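Local coordinates for protein intracellular serine protease (Bacillus licheniformis, PDB 4ZOQ) that cleaves peptide bonds sequence-specifically as a lanthipeptide protease of the subtilisin-like S8 family, probably through a serine charge-relay mechanism, at residues B[48-53]-B[106-111]; B[87-92]-B[246-251]; B[213-218]-B[273-278]; B[223-228]-B[280-285]. All blocks are in the same frame, centred on the assembly; numbering follows the deposited sequence.

Interaction 1 of 4, residues B[48-53]-B[106-111]; sequences ALIDSG and YQVLDE
The carbonyl oxygen of Asp51 is gripped by two successive backbone N-H groups of segment 106-111. Val108 N donates from 2.8 Å to Asp51 O, almost along the C=O axis, while Leu109 N reaches the same Asp51 O from 3.2 Å, above the carbonyl plane and along a less straight path (138° at the hydrogen). Upstream the pairing is regular and parallel: Tyr106 N donates to Leu49 O at 2.8 Å, and Asp51 N to Tyr106 O. These are neighbouring strands of the central, mostly parallel sheet of the subtilase fold, and the chain of 102-110 breaks its regular run where Asp51 O takes its two bonds. Asp51 itself is the predicted aspartate of the charge relay, its OD1 bonded to His86 and its OD2 to Thr90, and the doubled grip probably helps hold the backbone from which that carboxylate projects. On the face of Ile50 and Tyr106, Ile50 CG2 meets Val108 CG2 at 3.5 Å, and the small Ala48 leaves room for the Tyr106 ring, whose OH goes on to Asp129. Across the sheet, Gln107 starts with CG anti to the backbone N (chi1 -180°), which carries CG to 3.6 Å from Gly53 N. An alanine in place of Gln107 would probably open a gap beside Ser52 and Gly53. Glycine suits position 53, since a CB would strike Gln107 OE1 and jam against the preceding carbonyl oxygen.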
loop_
_atom_site.group_PDB
_atom_site.type_symbol
_atom_site.label_atom_id
_atom_site.label_comp_id
_atom_site.label_asym_id
_atom_site.label_seq_id
_atom_site.Cartn_x
_atom_site.Cartn_y
_atom_site.Cartn_z
ATOM N N ALA B 48 6.037 4.694 -4.115
ATOM C CA ALA B 48 5.885 3.455 -4.862
ATOM C C ALA B 48 4.499 2.855 -4.626
ATOM O O ALA B 48 4.063 2.682 -3.494
ATOM C CB ALA B 48 6.959 2.478 -4.491
ATOM N N LEU B 49 3.810 2.579 -5.718
ATOM C CA LEU B 49 2.468 2.043 -5.699
ATOM C C LEU B 49 2.473 0.550 -6.006
ATOM O O LEU B 49 2.410 0.170 -7.175
ATOM C CB LEU B 49 1.616 2.763 -6.736
ATOM C CG LEU B 49 0.139 2.361 -6.713
ATOM C CD1 LEU B 49 -0.627 3.195 -5.712
ATOM C CD2 LEU B 49 -0.488 2.435 -8.114
ATOM N N ILE B 50 2.569 -0.297 -4.980
ATOM C CA ILE B 50 2.586 -1.747 -5.210
ATOM C C ILE B 50 1.154 -2.244 -5.267
ATOM O O ILE B 50 0.541 -2.526 -4.243
ATOM C CB ILE B 50 3.364 -2.504 -4.111
ATOM C CG1 ILE B 50 4.793 -1.997 -4.058
ATOM C CG2 ILE B 50 3.340 -3.987 -4.357
ATOM C CD1 ILE B 50 5.632 -2.690 -3.141
ATOM N N ASP B 51 0.628 -2.393 -6.474
ATOM C CA ASP B 51 -0.798 -2.563 -6.620
ATOM C C ASP B 51 -1.066 -3.257 -7.946
ATOM O O ASP B 51 -0.245 -4.056 -8.400
ATOM C CB ASP B 51 -1.514 -1.206 -6.560
ATOM C CG ASP B 51 -2.871 -1.269 -5.832
ATOM O OD1 ASP B 51 -3.785 -1.998 -6.293
ATOM O OD2 ASP B 51 -3.050 -0.526 -4.849
ATOM N N SER B 52 -2.215 -2.951 -8.547
ATOM C CA SER B 52 -2.686 -3.627 -9.762
ATOM C C SER B 52 -2.358 -2.864 -11.053
ATOM O O SER B 52 -3.039 -3.024 -12.073
ATOM C CB SER B 52 -4.193 -3.878 -9.688
ATOM O OG SER B 52 -4.911 -2.673 -9.859
ATOM N N GLY B 53 -1.345 -2.012 -11.005
ATOM C CA GLY B 53 -0.986 -1.217 -12.164
ATOM C C GLY B 53 -1.545 0.173 -12.034
ATOM O O GLY B 53 -1.879 0.614 -10.947
ATOM N N TYR B 106 4.128 -0.262 -9.318
ATOM C CA TYR B 106 4.741 -1.578 -9.349
ATOM C C TYR B 106 3.633 -2.603 -9.363
ATOM O O TYR B 106 3.116 -2.977 -8.297
ATOM C CB TYR B 106 5.652 -1.812 -8.146
ATOM C CG TYR B 106 6.918 -0.978 -8.151
ATOM C CD1 TYR B 106 6.874 0.392 -7.904
ATOM C CD2 TYR B 106 8.150 -1.556 -8.398
ATOM C CE1 TYR B 106 8.017 1.159 -7.897
ATOM C CE2 TYR B 106 9.316 -0.797 -8.390
ATOM C CZ TYR B 106 9.239 0.561 -8.141
ATOM O OH TYR B 106 10.382 1.322 -8.134
ATOM N N GLN B 107 3.280 -3.056 -10.567
ATOM C CA GLN B 107 2.124 -3.928 -10.781
ATOM C C GLN B 107 2.395 -5.376 -10.393
ATOM O O GLN B 107 3.114 -6.099 -11.082
ATOM C CB GLN B 107 1.657 -3.856 -12.244
ATOM C CG GLN B 107 0.451 -4.746 -12.515
ATOM C CD GLN B 107 -0.230 -4.419 -13.834
ATOM O OE1 GLN B 107 0.255 -3.598 -14.603
ATOM N NE2 GLN B 107 -1.386 -5.014 -14.067
ATOM N N VAL B 108 1.824 -5.791 -9.274
ATOM C CA VAL B 108 2.000 -7.157 -8.791
ATOM C C VAL B 108 0.672 -7.878 -8.641
ATOM O O VAL B 108 0.627 -9.025 -8.218
ATOM C CB VAL B 108 2.742 -7.168 -7.458
ATOM C CG1 VAL B 108 4.076 -6.464 -7.594
ATOM C CG2 VAL B 108 1.902 -6.487 -6.382
ATOM N N LEU B 109 -0.406 -7.192 -8.993
ATOM C CA LEU B 109 -1.752 -7.753 -8.920
ATOM C C LEU B 109 -2.462 -7.616 -10.254
ATOM O O LEU B 109 -2.184 -6.695 -11.045
ATOM C CB LEU B 109 -2.603 -7.060 -7.843
ATOM C CG LEU B 109 -2.102 -6.940 -6.404
ATOM C CD1 LEU B 109 -3.053 -6.051 -5.615
ATOM C CD2 LEU B 109 -1.988 -8.311 -5.770
ATOM N N ASP B 110 -3.314 -8.586 -10.533
ATOM C CA ASP B 110 -4.329 -8.462 -11.567
ATOM C C ASP B 110 -5.555 -9.216 -11.086
ATOM O O ASP B 110 -5.678 -9.472 -9.889
ATOM C CB ASP B 110 -3.829 -8.929 -12.938
ATOM C CG ASP B 110 -3.326 -10.363 -12.940
ATOM O OD1 ASP B 110 -3.524 -11.117 -11.955
ATOM O OD2 ASP B 110 -2.716 -10.726 -13.967
ATOM N N GLU B 111 -6.457 -9.544 -12.008
ATOM C CA GLU B 111 -7.661 -10.301 -11.683
ATOM C C GLU B 111 -7.470 -11.504 -10.734
ATOM O O GLU B 111 -8.151 -11.601 -9.712
ATOM C CB GLU B 111 -8.296 -10.812 -12.979
ATOM C CG GLU B 111 -9.073 -12.107 -12.767
ATOM C CD GLU B 111 -9.286 -12.900 -14.038
ATOM O OE1 GLU B 111 -8.776 -12.482 -15.106
ATOM O OE2 GLU B 111 -9.903 -13.986 -13.946
#

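Interaction 2 of 4, residues B[87-92]-B[246-251]; sequences GTQTAG and VLTTYP
Thr249 and Gln89 supply the two direct hydrogen bonds between helix and strand. The hydroxyl OG1 of Thr249 donates to Thr88 O at 2.9 Å, and Gly92 N reaches that carbonyl from the opposite face of its plane, so one oxygen serves the helix and the strand together. Next to it, Gln89 NE2 gives a nearly straight bond (163°) to Thr248 OG1 at 3.1 Å, with the hydroxyl close to the amide plane; Thr248 OG1 is also bonded to Ser270 O on the partner strand. A water joins Gln89 O, to which it donates at 2.8 Å, to Thr249 N. Gln89 reaches outward because its chain is extended beyond CG (chi2 -178°), which also lays it alongside Tyr250, pointing the same way, with Gln89 CG at the edge of the Tyr250 ring. Outward again, Thr88 CB packs on the Pro251 ring, 4.0 Å from Pro251 CD, while Thr88 OG1 is turned to Asp82. Glycine suits position 92, since a CB would collide with Thr249 OG1. The two axes pass 6.2 Å apart at 112°, a closeness such small residues allow. Threonine hydroxyls, the Gln89 amide and a water thus tie strand 246-249 to helix 86-97, which begins at His86, the predicted charge-relay histidine, with modest apolar packing around them.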
loop_
_atom_site.group_PDB
_atom_site.type_symbol
_atom_site.label_atom_id
_atom_site.label_comp_id
_atom_site.label_asym_id
_atom_site.label_seq_id
_atom_site.Cartn_x
_atom_site.Cartn_y
_atom_site.Cartn_z
ATOM N N GLY B 87 -5.419 -0.244 -8.358
ATOM C CA GLY B 87 -4.232 0.576 -8.179
ATOM C C GLY B 87 -4.494 2.043 -8.453
ATOM O O GLY B 87 -3.876 2.916 -7.850
ATOM N N THR B 88 -5.381 2.300 -9.406
ATOM C CA THR B 88 -5.832 3.648 -9.753
ATOM C C THR B 88 -6.645 4.277 -8.635
ATOM O O THR B 88 -6.552 5.475 -8.397
ATOM C CB THR B 88 -6.647 3.639 -11.050
ATOM O OG1 THR B 88 -5.808 3.137 -12.093
ATOM C CG2 THR B 88 -7.103 5.034 -11.426
ATOM N N GLN B 89 -7.455 3.480 -7.954
ATOM C CA GLN B 89 -8.172 4.028 -6.812
ATOM C C GLN B 89 -7.167 4.386 -5.693
ATOM O O GLN B 89 -7.221 5.483 -5.123
ATOM C CB GLN B 89 -9.219 3.037 -6.310
ATOM C CG GLN B 89 -10.253 2.710 -7.372
ATOM C CD GLN B 89 -11.322 1.753 -6.878
ATOM O OE1 GLN B 89 -11.064 0.569 -6.671
ATOM N NE2 GLN B 89 -12.529 2.274 -6.663
ATOM N N THR B 90 -6.216 3.489 -5.435
ATOM C CA THR B 90 -5.185 3.726 -4.430
ATOM C C THR B 90 -4.358 4.976 -4.793
ATOM O O THR B 90 -4.162 5.873 -3.967
ATOM C CB THR B 90 -4.287 2.498 -4.274
ATOM O OG1 THR B 90 -5.101 1.358 -3.965
ATOM C CG2 THR B 90 -3.259 2.698 -3.186
ATOM N N ALA B 91 -3.948 5.065 -6.050
ATOM C CA ALA B 91 -3.168 6.216 -6.523
ATOM C C ALA B 91 -3.853 7.569 -6.252
ATOM O O ALA B 91 -3.207 8.545 -5.872
ATOM C CB ALA B 91 -2.897 6.059 -8.019
ATOM N N GLY B 92 -5.160 7.633 -6.491
ATOM C CA GLY B 92 -5.892 8.856 -6.272
ATOM C C GLY B 92 -5.847 9.299 -4.825
ATOM O O GLY B 92 -5.820 10.499 -4.555
ATOM N N VAL B 246 -16.419 7.090 -0.130
ATOM C CA VAL B 246 -15.404 8.052 -0.527
ATOM C C VAL B 246 -15.200 8.019 -2.034
ATOM O O VAL B 246 -15.298 6.955 -2.659
ATOM C CB VAL B 246 -14.046 7.814 0.219
ATOM C CG1 VAL B 246 -14.249 8.007 1.716
ATOM C CG2 VAL B 246 -13.424 6.432 -0.082
ATOM N N LEU B 247 -14.945 9.182 -2.631
ATOM C CA LEU B 247 -14.683 9.211 -4.065
ATOM C C LEU B 247 -13.273 8.685 -4.363
ATOM O O LEU B 247 -12.330 8.932 -3.613
ATOM C CB LEU B 247 -14.866 10.621 -4.641
ATOM C CG LEU B 247 -15.148 10.663 -6.153
ATOM C CD1 LEU B 247 -16.481 10.002 -6.432
ATOM C CD2 LEU B 247 -15.137 12.070 -6.718
ATOM N N THR B 248 -13.146 7.979 -5.477
ATOM C CA THR B 248 -11.866 7.478 -5.976
ATOM C C THR B 248 -11.674 7.847 -7.448
ATOM O O THR B 248 -12.641 7.962 -8.229
ATOM C CB THR B 248 -11.789 5.939 -5.868
ATOM O OG1 THR B 248 -12.849 5.342 -6.651
ATOM C CG2 THR B 248 -11.938 5.491 -4.443
ATOM N N THR B 249 -10.424 7.986 -7.846
ATOM C CA THR B 249 -10.125 8.029 -9.267
ATOM C C THR B 249 -10.215 6.602 -9.763
ATOM O O THR B 249 -9.707 5.667 -9.142
ATOM C CB THR B 249 -8.757 8.641 -9.567
ATOM O OG1 THR B 249 -7.792 8.065 -8.685
ATOM C CG2 THR B 249 -8.770 10.141 -9.331
ATOM N N TYR B 250 -10.885 6.447 -10.894
ATOM C CA TYR B 250 -11.168 5.140 -11.464
ATOM C C TYR B 250 -10.744 5.221 -12.935
ATOM O O TYR B 250 -10.812 6.317 -13.521
ATOM C CB TYR B 250 -12.649 4.809 -11.281
ATOM C CG TYR B 250 -12.986 3.336 -11.363
ATOM C CD1 TYR B 250 -12.508 2.433 -10.407
ATOM C CD2 TYR B 250 -13.834 2.858 -12.361
ATOM C CE1 TYR B 250 -12.823 1.086 -10.471
ATOM C CE2 TYR B 250 -14.165 1.518 -12.431
ATOM C CZ TYR B 250 -13.659 0.638 -11.481
ATOM O OH TYR B 250 -13.992 -0.680 -11.558
ATOM N N PRO B 251 -10.216 4.111 -13.502
ATOM C CA PRO B 251 -9.692 4.162 -14.877
ATOM C C PRO B 251 -10.708 4.793 -15.834
ATOM O O PRO B 251 -11.849 4.352 -15.929
ATOM C CB PRO B 251 -9.436 2.697 -15.209
ATOM C CG PRO B 251 -9.181 2.042 -13.882
ATOM C CD PRO B 251 -10.109 2.753 -12.924
HETATM O O HOH W 1 -8.792 7.732 -5.331
#

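Interaction 3 of 4, residues B[213-218]-B[273-278]; sequences PYSNQG and YGTSLA
Tyr273 meets Tyr214 first: CD1 of Tyr273 lies 3.2 Å from CE2 of Tyr214, a tight approach. The two side chains slide past each other in opposite directions, with ring centroids 5.0 Å apart and planes at 36°, while Tyr229 packs against both rings. Tyr214 can reach Tyr273 and the two residues after it because its CG sits between the backbone N and the carbonyl carbon (chi1 57°), which folds the ring toward segment 273-278. Gly274 follows, its CA 3.6 Å from Tyr214 CZ. A glycine belongs here because the backbone angles would jam any CB against the preceding carbonyl oxygen; its N-H is held by Gly227 O. Beside it the Tyr214 hydroxyl is bonded to Ser204 OG, tying the loop to strand 200-205, and to Gly228 O, tying it to the end of segment 223-228. An alanine in place of Tyr214 would probably open a gap beside the Tyr273 ring and Gly274 and leave Gly228 O without this partner. Then comes Thr275, whose CG2 stands 3.8 Å from Ser215 OG and 4.1 Å from Tyr214 CE1, while its OG1 turns to Asn175; Ser215 OG is itself bonded to Ser204 N. Next in the chain is Ser276, the predicted charge-relay nucleophile. Gly-Thr-Ser, with Leu and Ala after it, is the characteristic serine motif of subtilases, and it opens helix 275-297.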
loop_
_atom_site.group_PDB
_atom_site.type_symbol
_atom_site.label_atom_id
_atom_site.label_comp_id
_atom_site.label_asym_id
_atom_site.label_seq_id
_atom_site.Cartn_x
_atom_site.Cartn_y
_atom_site.Cartn_z
ATOM N N PRO B 213 -16.668 -0.578 10.069
ATOM C CA PRO B 213 -16.995 -1.917 10.594
ATOM C C PRO B 213 -16.102 -3.031 10.046
ATOM O O PRO B 213 -15.870 -4.022 10.733
ATOM C CB PRO B 213 -18.451 -2.134 10.147
ATOM C CG PRO B 213 -19.006 -0.735 9.917
ATOM C CD PRO B 213 -17.834 0.102 9.469
ATOM N N TYR B 214 -15.631 -2.883 8.816
ATOM C CA TYR B 214 -14.822 -3.914 8.174
ATOM C C TYR B 214 -13.366 -3.832 8.611
ATOM O O TYR B 214 -12.578 -4.730 8.375
ATOM C CB TYR B 214 -14.918 -3.789 6.661
ATOM C CG TYR B 214 -14.500 -2.425 6.176
ATOM C CD1 TYR B 214 -13.163 -2.099 6.070
ATOM C CD2 TYR B 214 -15.449 -1.454 5.802
ATOM C CE1 TYR B 214 -12.752 -0.850 5.655
ATOM C CE2 TYR B 214 -15.039 -0.184 5.350
ATOM C CZ TYR B 214 -13.671 0.099 5.287
ATOM O OH TYR B 214 -13.179 1.313 4.871
ATOM N N SER B 215 -12.997 -2.733 9.233
ATOM C CA SER B 215 -11.581 -2.504 9.472
ATOM C C SER B 215 -10.974 -3.498 10.491
ATOM O O SER B 215 -11.427 -3.595 11.619
ATOM C CB SER B 215 -11.388 -1.066 9.924
ATOM O OG SER B 215 -10.033 -0.716 9.951
ATOM N N ASN B 216 -9.964 -4.245 10.067
ATOM C CA ASN B 216 -9.231 -5.129 10.962
ATOM C C ASN B 216 -8.624 -4.340 12.114
ATOM O O ASN B 216 -8.161 -3.209 11.927
ATOM C CB ASN B 216 -8.112 -5.895 10.206
ATOM C CG ASN B 216 -8.645 -7.054 9.368
ATOM O OD1 ASN B 216 -9.772 -7.519 9.555
ATOM N ND2 ASN B 216 -7.830 -7.530 8.453
ATOM N N GLN B 217 -8.610 -4.963 13.289
ATOM C CA GLN B 217 -8.148 -4.343 14.522
ATOM C C GLN B 217 -7.052 -5.204 15.097
ATOM O O GLN B 217 -6.962 -6.377 14.764
ATOM C CB GLN B 217 -9.320 -4.209 15.516
ATOM C CG GLN B 217 -10.490 -3.432 14.925
ATOM C CD GLN B 217 -11.673 -3.240 15.881
ATOM O OE1 GLN B 217 -11.611 -3.603 17.050
ATOM N NE2 GLN B 217 -12.739 -2.617 15.383
ATOM N N GLY B 218 -6.262 -4.645 16.008
ATOM C CA GLY B 218 -5.181 -5.383 16.638
ATOM C C GLY B 218 -4.052 -4.479 17.077
ATOM O O GLY B 218 -4.038 -3.300 16.739
ATOM N N TYR B 273 -14.877 2.275 -0.825
ATOM C CA TYR B 273 -14.472 2.252 0.580
ATOM C C TYR B 273 -13.356 1.218 0.791
ATOM O O TYR B 273 -13.176 0.336 -0.035
ATOM C CB TYR B 273 -15.688 1.965 1.479
ATOM C CG TYR B 273 -16.169 0.523 1.450
ATOM C CD1 TYR B 273 -15.522 -0.475 2.170
ATOM C CD2 TYR B 273 -17.276 0.159 0.673
ATOM C CE1 TYR B 273 -15.959 -1.807 2.132
ATOM C CE2 TYR B 273 -17.732 -1.168 0.630
ATOM C CZ TYR B 273 -17.065 -2.147 1.364
ATOM O OH TYR B 273 -17.515 -3.453 1.337
ATOM N N GLY B 274 -12.666 1.286 1.925
ATOM C CA GLY B 274 -11.724 0.249 2.306
ATOM C C GLY B 274 -10.405 0.736 2.900
ATOM O O GLY B 274 -9.999 1.927 2.723
ATOM N N THR B 275 -9.759 -0.168 3.649
ATOM C CA THR B 275 -8.431 0.100 4.193
ATOM C C THR B 275 -7.441 0.324 3.040
ATOM O O THR B 275 -6.421 1.006 3.192
ATOM C CB THR B 275 -7.887 -1.038 5.121
ATOM O OG1 THR B 275 -7.925 -2.289 4.435
ATOM C CG2 THR B 275 -8.690 -1.158 6.419
ATOM N N SER B 276 -7.735 -0.224 1.872
ATOM C CA SER B 276 -6.833 0.004 0.743
ATOM C C SER B 276 -6.861 1.465 0.305
ATOM O O SER B 276 -6.014 1.931 -0.434
ATOM C CB SER B 276 -7.212 -0.893 -0.430
ATOM O OG SER B 276 -8.441 -0.482 -1.009
ATOM N N LEU B 277 -7.867 2.179 0.787
ATOM C CA LEU B 277 -8.031 3.581 0.505
ATOM C C LEU B 277 -7.568 4.420 1.694
ATOM O O LEU B 277 -7.372 5.621 1.568
ATOM C CB LEU B 277 -9.491 3.876 0.180
ATOM C CG LEU B 277 -10.035 3.064 -0.996
ATOM C CD1 LEU B 277 -11.489 3.410 -1.248
ATOM C CD2 LEU B 277 -9.178 3.236 -2.272
ATOM N N ALA B 278 -7.366 3.781 2.840
ATOM C CA ALA B 278 -6.905 4.516 3.998
ATOM C C ALA B 278 -5.414 4.606 3.987
ATOM O O ALA B 278 -4.868 5.692 4.197
ATOM C CB ALA B 278 -7.393 3.881 5.294
#

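Interaction 4 of 4, residues B[223-228]-B[280-285]; sequences FTAPGG and PQVAGT
Gln281 and Pro226 make the polar link of this contact: Gln281 NE2 donates to Pro226 O at 2.8 Å along an almost straight path (170°). The donor stands above the carbonyl plane of Pro226, whereas the acceptor lies in the plane of the glutamine amide. Gln281 gets there by starting with CG anti to its own carbonyl carbon (chi1 -69°) and running on extended beyond CG, which carries the amide past Ala225 to the end of the strand. Its other atoms are used too. OE1 rests 3.4 Å from Pro226 CG and accepts from Gln29 NE2, while NE2 has a second acceptor in Leu277 O, so both ends of a buried amide are satisfied and its flip is fixed. A long, uncharged donor-acceptor suits the place.

Val282 puts CG1 anti to the backbone N (chi1 -176°), and the two methyls divide the work: CG2 meets Ala225 CB at 4.1 Å, CG1 meets Phe223 CD2 at 4.4 Å. Ala225, short and directed at the helix, also touches Gln281 CB at 4.0 Å. The axes come within 8.3 Å, close to perpendicular. Strand 221-226 lies at the margin of the central sheet, beside strand 200-205, whose Val202 also touches Val282. Helix 275-297 crosses strand 221-226, with helix 86-97 against Pro280, and helix 24-30 packs against Pro226 and Gln281.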
loop_
_atom_site.group_PDB
_atom_site.type_symbol
_atom_site.label_atom_id
_atom_site.label_comp_id
_atom_site.label_asym_id
_atom_site.label_seq_id
_atom_site.Cartn_x
_atom_site.Cartn_y
_atom_site.Cartn_z
ATOM N N PHE B 223 -2.147 3.470 12.593
ATOM C CA PHE B 223 -2.897 4.648 12.235
ATOM C C PHE B 223 -4.201 4.262 11.575
ATOM O O PHE B 223 -4.424 3.136 11.159
ATOM C CB PHE B 223 -2.145 5.550 11.279
ATOM C CG PHE B 223 -0.871 6.091 11.809
ATOM C CD1 PHE B 223 -0.872 7.119 12.741
ATOM C CD2 PHE B 223 0.348 5.614 11.320
ATOM C CE1 PHE B 223 0.305 7.636 13.204
ATOM C CE2 PHE B 223 1.531 6.130 11.774
ATOM C CZ PHE B 223 1.521 7.145 12.726
ATOM N N THR B 224 -5.017 5.279 11.431
ATOM C CA THR B 224 -6.285 5.187 10.785
ATOM C C THR B 224 -6.418 6.336 9.775
ATOM O O THR B 224 -5.721 7.360 9.880
ATOM C CB THR B 224 -7.353 5.167 11.920
ATOM O OG1 THR B 224 -7.861 3.833 12.081
ATOM C CG2 THR B 224 -8.423 6.102 11.706
ATOM N N ALA B 225 -7.246 6.148 8.751
ATOM C CA ALA B 225 -7.558 7.244 7.835
ATOM C C ALA B 225 -8.988 7.067 7.298
ATOM O O ALA B 225 -9.532 5.958 7.328
ATOM C CB ALA B 225 -6.539 7.322 6.699
ATOM N N PRO B 226 -9.615 8.170 6.856
ATOM C CA PRO B 226 -11.012 8.031 6.417
ATOM C C PRO B 226 -11.205 7.240 5.108
ATOM O O PRO B 226 -11.036 7.761 4.006
ATOM C CB PRO B 226 -11.467 9.492 6.251
ATOM C CG PRO B 226 -10.219 10.304 6.136
ATOM C CD PRO B 226 -9.200 9.585 6.961
ATOM N N GLY B 227 -11.552 5.970 5.256
ATOM C CA GLY B 227 -11.848 5.106 4.128
ATOM C C GLY B 227 -13.340 4.801 3.957
ATOM O O GLY B 227 -13.701 4.023 3.081
ATOM N N GLY B 228 -14.199 5.304 4.852
ATOM C CA GLY B 228 -15.626 5.255 4.606
ATOM C C GLY B 228 -16.247 3.880 4.666
ATOM O O GLY B 228 -15.580 2.887 4.980
ATOM N N PRO B 280 -3.075 4.659 1.598
ATOM C CA PRO B 280 -2.421 5.666 0.752
ATOM C C PRO B 280 -2.615 7.128 1.202
ATOM O O PRO B 280 -1.774 7.981 0.853
ATOM C CB PRO B 280 -3.067 5.450 -0.624
ATOM C CG PRO B 280 -4.316 4.692 -0.370
ATOM C CD PRO B 280 -4.026 3.843 0.828
ATOM N N GLN B 281 -3.661 7.401 1.991
ATOM C CA GLN B 281 -3.849 8.726 2.550
ATOM C C GLN B 281 -2.719 9.038 3.521
ATOM O O GLN B 281 -2.240 10.158 3.581
ATOM C CB GLN B 281 -5.201 8.859 3.231
ATOM C CG GLN B 281 -6.356 8.837 2.267
ATOM C CD GLN B 281 -7.691 8.965 2.969
ATOM O OE1 GLN B 281 -7.922 9.935 3.713
ATOM N NE2 GLN B 281 -8.582 7.984 2.755
ATOM N N VAL B 282 -2.313 8.041 4.290
ATOM C CA VAL B 282 -1.177 8.158 5.182
ATOM C C VAL B 282 0.138 8.208 4.382
ATOM O O VAL B 282 1.034 8.991 4.693
ATOM C CB VAL B 282 -1.153 6.979 6.203
ATOM C CG1 VAL B 282 -0.004 7.143 7.220
ATOM C CG2 VAL B 282 -2.490 6.883 6.903
ATOM N N ALA B 283 0.254 7.373 3.355
ATOM C CA ALA B 283 1.436 7.416 2.514
ATOM C C ALA B 283 1.548 8.807 1.860
ATOM O O ALA B 283 2.640 9.410 1.854
ATOM C CB ALA B 283 1.396 6.321 1.464
ATOM N N GLY B 284 0.412 9.322 1.363
ATOM C CA GLY B 284 0.350 10.648 0.770
ATOM C C GLY B 284 0.752 11.715 1.769
ATOM O O GLY B 284 1.529 12.622 1.446
ATOM N N THR B 285 0.265 11.570 3.000
ATOM C CA THR B 285 0.628 12.498 4.066
ATOM C C THR B 285 2.131 12.410 4.371
ATOM O O THR B 285 2.795 13.437 4.573
ATOM C CB THR B 285 -0.155 12.235 5.366
ATOM O OG1 THR B 285 -1.572 12.298 5.112
ATOM C CG2 THR B 285 0.223 13.288 6.427
#

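How the interactions relate
Interactions 1 and 4 take in well-separated parts of one sheet: strands 46-51 and 102-110 in the first, strand 221-226 at its margin in the second, with centres about 18 Å apart. Helix 86-97 carries one side of interaction 2; helix 275-297 is shared by interactions 3 and 4, whose centres are about 10 Å apart. Interaction 1 touches interaction 2, and interactions 2, 3 and 4 all touch one another. Along the chain, interaction 1 closes before interactions 3 and 4 open, but 87-92 falls between its segments, and the segments of 2, 3 and 4 interleave. Distant sequence regions thus bring Asp51, His86 and Ser276, the predicted charge relay, together in one subtilase core.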